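Local structure of prolyl oligopeptidase (Novosphingobium capsulatum, 1YR2) at residues A[137-140]-A[141-144]; A[215-218]-A[219-223]; A[250-253]-A[254-258]; A[369-373]-A[374-378]. The protein probably hydrolyses oligopeptides after proline, and less readily after alanine, as a serine endopeptidase of the prolyl oligopeptidase family. All coordinates share one frame; numbering follows the deposited sequence.

Interaction 1 of 4, residues A[137-140]-A[141-144]; sequences VRPA and DAPV
P139 O accepts a hydrogen bond from A142 N at 2.9 Å, which closes a type I beta turn from P139 to A142 where strand 134-139 ends. The bond is fairly straight at the hydrogen (164°), yet the donor stands 60° out of the carbonyl plane, not on a lone pair. Beside the turn runs the side chain of R138. Its aliphatic part rests on the methyl of A142, with R138 CD 3.9 Å from A142 CB, and its guanidinium has P143 O over the centre of one face, 4.0 Å above the plane. CG sits between the backbone N and the carbonyl carbon (chi1 74°), and the extended chain beyond it carries the charged end past A142 to P143 and V144. Water 1 ties the two limbs together: it accepts from R138 NE at 2.9 Å and lies within donating distance of A142 O (2.7 Å) and P139 O (3.0 Å), which share its protons with other acceptors. Further out, R138 NH1 forms a salt bridge to E448 and a hydrogen bond to T146 O, and T146 OG1 in turn bonds to P143 O. An alanine in place of R138 is likely to leave E448 without its salt-bridge partner and water 1 without the N-H that orients it. The contact belongs to the link between strands 134-139 and 149-152 of one propeller sheet. The buried positive charge of R138 is probably balanced by E448, with P143 O over its face and P139 O and A142 O linked to it through water 1.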
loop_
_atom_site.group_PDB
_atom_site.type_symbol
_atom_site.label_atom_id
_atom_site.label_comp_id
_atom_site.label_asym_id
_atom_site.label_seq_id
_atom_site.Cartn_x
_atom_site.Cartn_y
_atom_site.Cartn_z
ATOM N N VAL A 137 23.974 12.901 5.322
ATOM C CA VAL A 137 24.682 12.467 6.505
ATOM C C VAL A 137 24.937 13.667 7.391
ATOM O O VAL A 137 25.137 14.791 6.930
ATOM C CB VAL A 137 26.037 11.815 6.131
ATOM C CG1 VAL A 137 26.966 12.826 5.452
ATOM C CG2 VAL A 137 26.691 11.198 7.355
ATOM N N ARG A 138 24.933 13.463 8.680
ATOM C CA ARG A 138 25.338 14.538 9.590
ATOM C C ARG A 138 25.856 13.948 10.897
ATOM O O ARG A 138 25.694 12.755 11.115
ATOM C CB ARG A 138 24.174 15.496 9.811
ATOM C CG ARG A 138 23.063 14.936 10.716
ATOM C CD ARG A 138 21.855 15.930 10.880
ATOM N NE ARG A 138 20.831 15.305 11.719
ATOM C CZ ARG A 138 19.552 15.516 11.617
ATOM N NH1 ARG A 138 19.083 16.402 10.762
ATOM N NH2 ARG A 138 18.724 14.886 12.410
ATOM N N PRO A 139 26.518 14.711 11.759
ATOM C CA PRO A 139 26.931 14.134 13.046
ATOM C C PRO A 139 25.733 13.618 13.861
ATOM O O PRO A 139 24.664 14.234 13.861
ATOM C CB PRO A 139 27.653 15.301 13.752
ATOM C CG PRO A 139 28.108 16.184 12.580
ATOM C CD PRO A 139 26.938 16.125 11.625
ATOM N N ALA A 140 25.939 12.513 14.566
ATOM C CA ALA A 140 24.883 11.840 15.309
ATOM C C ALA A 140 24.303 12.725 16.378
ATOM O O ALA A 140 23.141 12.584 16.696
ATOM C CB ALA A 140 25.394 10.535 15.938
ATOM N N ASP A 141 25.102 13.617 16.920
ATOM C CA ASP A 141 24.672 14.580 17.926
ATOM C C ASP A 141 24.212 15.950 17.357
ATOM O O ASP A 141 24.015 16.889 18.119
ATOM C CB ASP A 141 25.847 14.829 18.868
ATOM C CG ASP A 141 27.008 15.525 18.158
ATOM O OD1 ASP A 141 27.704 14.854 17.351
ATOM O OD2 ASP A 141 27.284 16.731 18.303
ATOM N N ALA A 142 24.065 16.093 16.039
ATOM C CA ALA A 142 23.583 17.365 15.482
ATOM C C ALA A 142 22.133 17.507 15.870
ATOM O O ALA A 142 21.421 16.522 15.865
ATOM C CB ALA A 142 23.681 17.388 13.982
ATOM N N PRO A 143 21.683 18.716 16.173
ATOM C CA PRO A 143 20.262 18.923 16.534
ATOM C C PRO A 143 19.314 18.440 15.431
ATOM O O PRO A 143 19.598 18.591 14.242
ATOM C CB PRO A 143 20.159 20.461 16.710
ATOM C CG PRO A 143 21.576 20.938 16.959
ATOM C CD PRO A 143 22.480 19.969 16.290
ATOM N N VAL A 144 18.217 17.811 15.822
ATOM C CA VAL A 144 17.154 17.506 14.865
ATOM C C VAL A 144 16.735 18.790 14.175
ATOM O O VAL A 144 16.522 19.818 14.836
ATOM C CB VAL A 144 15.968 16.865 15.599
ATOM C CG1 VAL A 144 14.771 16.684 14.664
ATOM C CG2 VAL A 144 16.400 15.535 16.210
HETATM O O HOH W 1 21.682 14.285 14.287
#

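Interaction 2 of 4, residues A[215-218]-A[219-223]; sequences AWLG and NDALL
A215 and L223 form an antiparallel hydrogen-bonded pair, with L223 N to A215 O at 2.8 Å, and the register runs on through the non-hydrogen-bonded pair W216 and L222 to a further backbone bond from L217 N to A221 O, 2.8 Å. This last donor lies 37° out of the carbonyl plane, as the ladder gives way to the turn. Among the side chains, W216 and L222 carry the contact on one face of the sheet. L222 CD1 stands 3.7 Å from the centroid of the five-membered ring of W216 and only 1° off its normal, a CH-pi contact of one methyl squarely over the pyrrole part. L222 reaches this place because its CG is anti to the backbone N (chi1 -171°). The six-membered part of the indole extends toward the turn, bringing W216 CE3 to 3.3 Å from A221 O, and NE1 is fixed by a hydrogen bond to A169 O. A215 CB and L223 CB, 4.4 Å apart, occupy the other face and pack on V275. At the bend G218 has a positive phi, where a side chain would run into N219 N. A221 N is buried without a partner in the model. W216 and L222 also meet A178 of strand 176-183, so the hairpin touches neighbouring sheets on both faces, as expected of the first two strands of a blade in the seven-bladed beta-propeller.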
loop_
_atom_site.group_PDB
_atom_site.type_symbol
_atom_site.label_atom_id
_atom_site.label_comp_id
_atom_site.label_asym_id
_atom_site.label_seq_id
_atom_site.Cartn_x
_atom_site.Cartn_y
_atom_site.Cartn_z
ATOM N N ALA A 215 26.058 -6.148 3.108
ATOM C CA ALA A 215 26.211 -6.377 4.546
ATOM C C ALA A 215 27.653 -6.260 4.932
ATOM O O ALA A 215 28.494 -7.048 4.486
ATOM C CB ALA A 215 25.701 -7.741 4.940
ATOM N N TRP A 216 27.951 -5.317 5.829
ATOM C CA TRP A 216 29.327 -5.112 6.241
ATOM C C TRP A 216 29.733 -6.182 7.257
ATOM O O TRP A 216 28.957 -6.551 8.143
ATOM C CB TRP A 216 29.481 -3.722 6.877
ATOM C CG TRP A 216 29.511 -2.602 5.877
ATOM C CD1 TRP A 216 28.444 -1.904 5.382
ATOM C CD2 TRP A 216 30.665 -2.070 5.221
ATOM N NE1 TRP A 216 28.866 -0.945 4.499
ATOM C CE2 TRP A 216 30.224 -1.039 4.359
ATOM C CE3 TRP A 216 32.030 -2.333 5.308
ATOM C CZ2 TRP A 216 31.093 -0.302 3.567
ATOM C CZ3 TRP A 216 32.890 -1.621 4.543
ATOM C CH2 TRP A 216 32.423 -0.579 3.689
ATOM N N LEU A 217 30.956 -6.675 7.095
ATOM C CA LEU A 217 31.613 -7.534 8.043
ATOM C C LEU A 217 32.646 -6.647 8.703
ATOM O O LEU A 217 33.727 -6.444 8.179
ATOM C CB LEU A 217 32.224 -8.706 7.324
ATOM C CG LEU A 217 32.757 -9.827 8.183
ATOM C CD1 LEU A 217 31.672 -10.778 8.565
ATOM C CD2 LEU A 217 33.904 -10.527 7.452
ATOM N N GLY A 218 32.273 -6.063 9.813
ATOM C CA GLY A 218 33.057 -5.009 10.450
ATOM C C GLY A 218 33.179 -3.752 9.602
ATOM O O GLY A 218 32.198 -3.343 8.980
ATOM N N ASN A 219 34.359 -3.115 9.619
ATOM C CA ASN A 219 34.540 -1.808 8.973
ATOM C C ASN A 219 35.247 -1.798 7.638
ATOM O O ASN A 219 35.306 -0.748 7.012
ATOM C CB ASN A 219 35.230 -0.855 9.951
ATOM C CG ASN A 219 34.499 -0.821 11.301
ATOM O OD1 ASN A 219 33.298 -0.652 11.332
ATOM N ND2 ASN A 219 35.205 -0.998 12.365
ATOM N N ASP A 220 35.717 -2.945 7.169
ATOM C CA ASP A 220 36.550 -2.993 5.964
ATOM C C ASP A 220 36.338 -4.200 5.106
ATOM O O ASP A 220 37.250 -4.590 4.369
ATOM C CB ASP A 220 38.025 -2.957 6.364
ATOM C CG ASP A 220 38.386 -4.095 7.289
ATOM O OD1 ASP A 220 37.568 -5.036 7.460
ATOM O OD2 ASP A 220 39.464 -4.138 7.906
ATOM N N ALA A 221 35.143 -4.816 5.192
ATOM C CA ALA A 221 34.801 -5.904 4.286
ATOM C C ALA A 221 33.287 -5.954 4.150
ATOM O O ALA A 221 32.568 -5.611 5.096
ATOM C CB ALA A 221 35.331 -7.246 4.790
ATOM N N LEU A 222 32.836 -6.430 2.999
ATOM C CA LEU A 222 31.427 -6.406 2.613
ATOM C C LEU A 222 31.035 -7.745 2.000
ATOM O O LEU A 222 31.711 -8.223 1.089
ATOM C CB LEU A 222 31.211 -5.313 1.563
ATOM C CG LEU A 222 29.726 -5.068 1.265
ATOM C CD1 LEU A 222 29.089 -4.128 2.262
ATOM C CD2 LEU A 222 29.501 -4.548 -0.118
ATOM N N LEU A 223 29.983 -8.355 2.535
ATOM C CA LEU A 223 29.353 -9.531 1.926
ATOM C C LEU A 223 28.288 -9.125 0.914
ATOM O O LEU A 223 27.491 -8.211 1.160
ATOM C CB LEU A 223 28.647 -10.376 2.995
ATOM C CG LEU A 223 29.525 -11.082 3.997
ATOM C CD1 LEU A 223 28.719 -11.480 5.227
ATOM C CD2 LEU A 223 30.155 -12.302 3.400
#

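Interaction 3 of 4, residues A[250-253]-A[254-258]; sequences LGTP and QSADQ
The tight part of this contact is the backbone turn between P253 and A256. A256 N donates to P253 O at 2.9 Å with an angle of 157° at the hydrogen, the donor standing 54° out of the carbonyl plane, and a second bond of the same span joins D257 N to Q254 O at 3.0 Å. Together they wind one short 3-10 turn. The methyl of A256 is folded back over the entry to that turn: its CB lies 3.4 Å from P253 O and 4.1 Å from T252 CB. On the outer side the packing is looser, and P253, S255 and A256 are exposed there; S255 OG merely leans along the proline ring, 3.7 Å from P253 CB. Polar side chains close the inner side. Water 2 spans T252 and D257, donating to T252 OG1 at 2.6 Å and to D257 OD1 at 2.7 Å. T252 OG1, held between the backbone N and the carbonyl carbon (chi1 63°), also bonds to R249 O, while the D257 carboxylate is gripped by H248 ND1 and Y224 OH. Q254 reaches K207 N and Y224 OH with its amide. The loop between strands 244-249 and 258-261 is thus fastened to its sheet and to strand 204-210 largely through hydrogen bonds, with Q254 and D257 also touching L206; near a histidine, a tyrosine and a water, the carboxylate of D257 probably stays ionised.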
loop_
_atom_site.group_PDB
_atom_site.type_symbol
_atom_site.label_atom_id
_atom_site.label_comp_id
_atom_site.label_asym_id
_atom_site.label_seq_id
_atom_site.Cartn_x
_atom_site.Cartn_y
_atom_site.Cartn_z
ATOM N N LEU A 250 38.178 -4.322 1.469
ATOM C CA LEU A 250 38.251 -3.002 0.881
ATOM C C LEU A 250 39.715 -2.725 0.572
ATOM O O LEU A 250 40.562 -3.128 1.332
ATOM C CB LEU A 250 37.655 -1.965 1.843
ATOM C CG LEU A 250 36.182 -1.593 1.753
ATOM C CD1 LEU A 250 35.901 -0.944 0.409
ATOM C CD2 LEU A 250 35.241 -2.789 1.999
ATOM N N GLY A 251 39.993 -2.069 -0.551
ATOM C CA GLY A 251 41.357 -1.810 -1.013
ATOM C C GLY A 251 42.003 -2.905 -1.846
ATOM O O GLY A 251 43.203 -2.878 -2.126
ATOM N N THR A 252 41.236 -3.923 -2.196
ATOM C CA THR A 252 41.732 -4.962 -3.071
ATOM C C THR A 252 40.814 -5.038 -4.284
ATOM O O THR A 252 39.700 -4.524 -4.253
ATOM C CB THR A 252 41.777 -6.332 -2.371
ATOM O OG1 THR A 252 40.454 -6.732 -1.997
ATOM C CG2 THR A 252 42.513 -6.249 -1.033
ATOM N N PRO A 253 41.286 -5.645 -5.356
ATOM C CA PRO A 253 40.436 -5.865 -6.516
ATOM C C PRO A 253 39.403 -6.943 -6.215
ATOM O O PRO A 253 39.583 -7.804 -5.331
ATOM C CB PRO A 253 41.413 -6.308 -7.617
ATOM C CG PRO A 253 42.643 -6.705 -6.927
ATOM C CD PRO A 253 42.648 -6.142 -5.572
ATOM N N GLN A 254 38.318 -6.888 -6.973
ATOM C CA GLN A 254 37.269 -7.899 -6.836
ATOM C C GLN A 254 37.807 -9.296 -7.088
ATOM O O GLN A 254 37.286 -10.285 -6.537
ATOM C CB GLN A 254 36.090 -7.586 -7.783
ATOM C CG GLN A 254 34.924 -8.592 -7.662
ATOM C CD GLN A 254 33.697 -8.156 -8.411
ATOM O OE1 GLN A 254 33.797 -7.356 -9.376
ATOM N NE2 GLN A 254 32.519 -8.628 -7.975
ATOM N N SER A 255 38.835 -9.409 -7.948
ATOM C CA SER A 255 39.423 -10.721 -8.197
ATOM C C SER A 255 40.078 -11.359 -6.945
ATOM O O SER A 255 40.346 -12.558 -6.944
ATOM C CB SER A 255 40.429 -10.656 -9.342
ATOM O OG SER A 255 41.424 -9.717 -9.038
ATOM N N ALA A 256 40.320 -10.575 -5.897
ATOM C CA ALA A 256 40.855 -11.121 -4.661
ATOM C C ALA A 256 39.763 -11.608 -3.701
ATOM O O ALA A 256 40.062 -12.169 -2.647
ATOM C CB ALA A 256 41.731 -10.092 -3.996
ATOM N N ASP A 257 38.496 -11.421 -4.081
ATOM C CA ASP A 257 37.397 -11.751 -3.178
ATOM C C ASP A 257 37.379 -13.226 -2.849
ATOM O O ASP A 257 37.821 -14.072 -3.638
ATOM C CB ASP A 257 36.026 -11.323 -3.796
ATOM C CG ASP A 257 35.829 -9.806 -3.810
ATOM O OD1 ASP A 257 36.797 -9.021 -3.512
ATOM O OD2 ASP A 257 34.730 -9.300 -4.139
ATOM N N GLN A 258 36.793 -13.531 -1.705
ATOM C CA GLN A 258 36.767 -14.859 -1.124
ATOM C C GLN A 258 35.303 -15.413 -1.206
ATOM O O GLN A 258 34.410 -14.751 -0.724
ATOM C CB GLN A 258 37.158 -14.674 0.328
ATOM C CG GLN A 258 37.089 -15.905 1.260
ATOM C CD GLN A 258 37.565 -15.542 2.665
ATOM O OE1 GLN A 258 38.608 -14.904 2.798
ATOM N NE2 GLN A 258 36.778 -15.892 3.705
HETATM O O HOH W 2 38.747 -8.707 -1.745
#

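Interaction 4 of 4, residues A[369-373]-A[374-378]; sequences VGIAG and NRLFA
A two-residue beta hairpin joins strands 365-372 and 375-382, turning through a type II' turn from A372 to R375. G370 with F377 and A372 with R375 are the hydrogen-bonded pairs. F377 N meets G370 O at 2.9 Å, nearly in line with the carbonyl, whereas R375 N reaches A372 O at 3.1 Å from 44° out of the carbonyl plane. G373 takes the positive phi (69°), where a CB would collide with N374 N. One face of the hairpin holds V369, I371, L376 and A378. I371 and L376 lie side by side pointing the same way, and L376 CD2 is pressed to 3.5 Å from I371 CG1, closer than ordinary van der Waals contact. The same CD2 touches V369 CG1 at 3.8 Å, while V369 CG2 meets A378 CB at 4.1 Å; with CG1 opposite the backbone N (chi1 171°), the two valine branches divide between these neighbours. A glycine in place of V369 would probably open a gap beside L376 CD2 and A378 CB and thin the packing against V323 and V333. On the other face the F377 ring turns its edge to the bend, with A372 O in the ring plane at that edge, 3.6 Å from F377 CE2, and it rests on V401 and P439. V323, V333 and W331 belong to the preceding four-stranded sheet, so the hairpin forms the first two strands of a beta-propeller blade and joins in the hydrophobic packing between blades.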
loop_
_atom_site.group_PDB
_atom_site.type_symbol
_atom_site.label_atom_id
_atom_site.label_comp_id
_atom_site.label_asym_id
_atom_site.label_seq_id
_atom_site.Cartn_x
_atom_site.Cartn_y
_atom_site.Cartn_z
ATOM N N VAL A 369 9.282 -7.356 12.437
ATOM C CA VAL A 369 9.849 -7.258 13.771
ATOM C C VAL A 369 11.192 -6.603 13.626
ATOM O O VAL A 369 11.882 -6.882 12.679
ATOM C CB VAL A 369 10.026 -8.638 14.402
ATOM C CG1 VAL A 369 10.808 -8.530 15.654
ATOM C CG2 VAL A 369 8.693 -9.262 14.701
ATOM N N GLY A 370 11.548 -5.730 14.548
ATOM C CA GLY A 370 12.889 -5.205 14.622
ATOM C C GLY A 370 13.358 -5.202 16.053
ATOM O O GLY A 370 12.557 -5.251 16.993
ATOM N N ILE A 371 14.670 -5.116 16.250
ATOM C CA ILE A 371 15.224 -5.023 17.563
ATOM C C ILE A 371 15.880 -3.649 17.755
ATOM O O ILE A 371 16.609 -3.179 16.875
ATOM C CB ILE A 371 16.212 -6.162 17.825
ATOM C CG1 ILE A 371 15.443 -7.476 18.008
ATOM C CG2 ILE A 371 16.965 -5.909 19.115
ATOM C CD1 ILE A 371 16.323 -8.778 18.129
ATOM N N ALA A 372 15.584 -3.016 18.889
ATOM C CA ALA A 372 16.212 -1.735 19.245
ATOM C C ALA A 372 16.289 -1.587 20.746
ATOM O O ALA A 372 15.384 -1.988 21.468
ATOM C CB ALA A 372 15.429 -0.557 18.613
ATOM N N GLY A 373 17.391 -1.007 21.230
ATOM C CA GLY A 373 17.564 -0.824 22.654
ATOM C C GLY A 373 17.744 -2.238 23.198
ATOM O O GLY A 373 18.610 -2.973 22.707
ATOM N N ASN A 374 16.888 -2.665 24.111
ATOM C CA ASN A 374 16.975 -4.045 24.625
ATOM C C ASN A 374 15.696 -4.806 24.364
ATOM O O ASN A 374 15.406 -5.734 25.079
ATOM C CB ASN A 374 17.263 -4.089 26.133
ATOM C CG ASN A 374 18.618 -3.520 26.471
ATOM O OD1 ASN A 374 19.605 -3.719 25.714
ATOM N ND2 ASN A 374 18.683 -2.757 27.556
ATOM N N ARG A 375 14.995 -4.451 23.285
ATOM C CA ARG A 375 13.643 -4.917 23.056
ATOM C C ARG A 375 13.340 -5.325 21.629
ATOM O O ARG A 375 13.957 -4.855 20.630
ATOM C CB ARG A 375 12.677 -3.825 23.477
ATOM C CG ARG A 375 12.519 -3.680 24.951
ATOM C CD ARG A 375 11.668 -2.505 25.325
ATOM N NE ARG A 375 11.250 -2.542 26.725
ATOM C CZ ARG A 375 10.397 -1.660 27.260
ATOM N NH1 ARG A 375 9.891 -0.648 26.538
ATOM N NH2 ARG A 375 10.005 -1.802 28.498
ATOM N N LEU A 376 12.354 -6.206 21.523
ATOM C CA LEU A 376 11.718 -6.540 20.262
ATOM C C LEU A 376 10.531 -5.633 20.052
ATOM O O LEU A 376 9.773 -5.398 20.975
ATOM C CB LEU A 376 11.183 -7.974 20.276
ATOM C CG LEU A 376 12.180 -9.114 20.294
ATOM C CD1 LEU A 376 11.543 -10.360 20.884
ATOM C CD2 LEU A 376 12.646 -9.371 18.832
ATOM N N PHE A 377 10.385 -5.132 18.845
ATOM C CA PHE A 377 9.199 -4.352 18.438
ATOM C C PHE A 377 8.506 -5.082 17.292
ATOM O O PHE A 377 9.050 -5.200 16.169
ATOM C CB PHE A 377 9.602 -2.916 18.075
ATOM C CG PHE A 377 10.108 -2.157 19.247
ATOM C CD1 PHE A 377 9.212 -1.568 20.150
ATOM C CD2 PHE A 377 11.452 -2.197 19.554
ATOM C CE1 PHE A 377 9.669 -0.918 21.284
ATOM C CE2 PHE A 377 11.934 -1.581 20.670
ATOM C CZ PHE A 377 11.046 -0.933 21.566
ATOM N N ALA A 378 7.273 -5.496 17.533
ATOM C CA ALA A 378 6.536 -6.413 16.640
ATOM C C ALA A 378 5.332 -5.669 16.080
ATOM O O ALA A 378 4.493 -5.228 16.850
ATOM C CB ALA A 378 6.078 -7.632 17.410
#

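How the interactions relate
All four contacts fall in the beta-propeller, in three of its blades. Interactions 2 and 3 share one blade and touch, with centres about 12 Å apart: D220 O lies 3.1 Å from L250 N, probably a hydrogen bond, and L250 CD2 packs 3.7 Å from W216 CZ3, so the bend of the hairpin is backed by the start of the loop that follows strand 244-249. Interaction 1 is about 24 Å from interaction 2 and 23 Å from interaction 4, centre to centre; interactions 3 and 4 are farthest apart at about 35 Å. The nucleophile is probably S575, in the GxSxG elbow after strand 569-574 of the mixed sheet, whereas these contacts lie in the antiparallel propeller sheets.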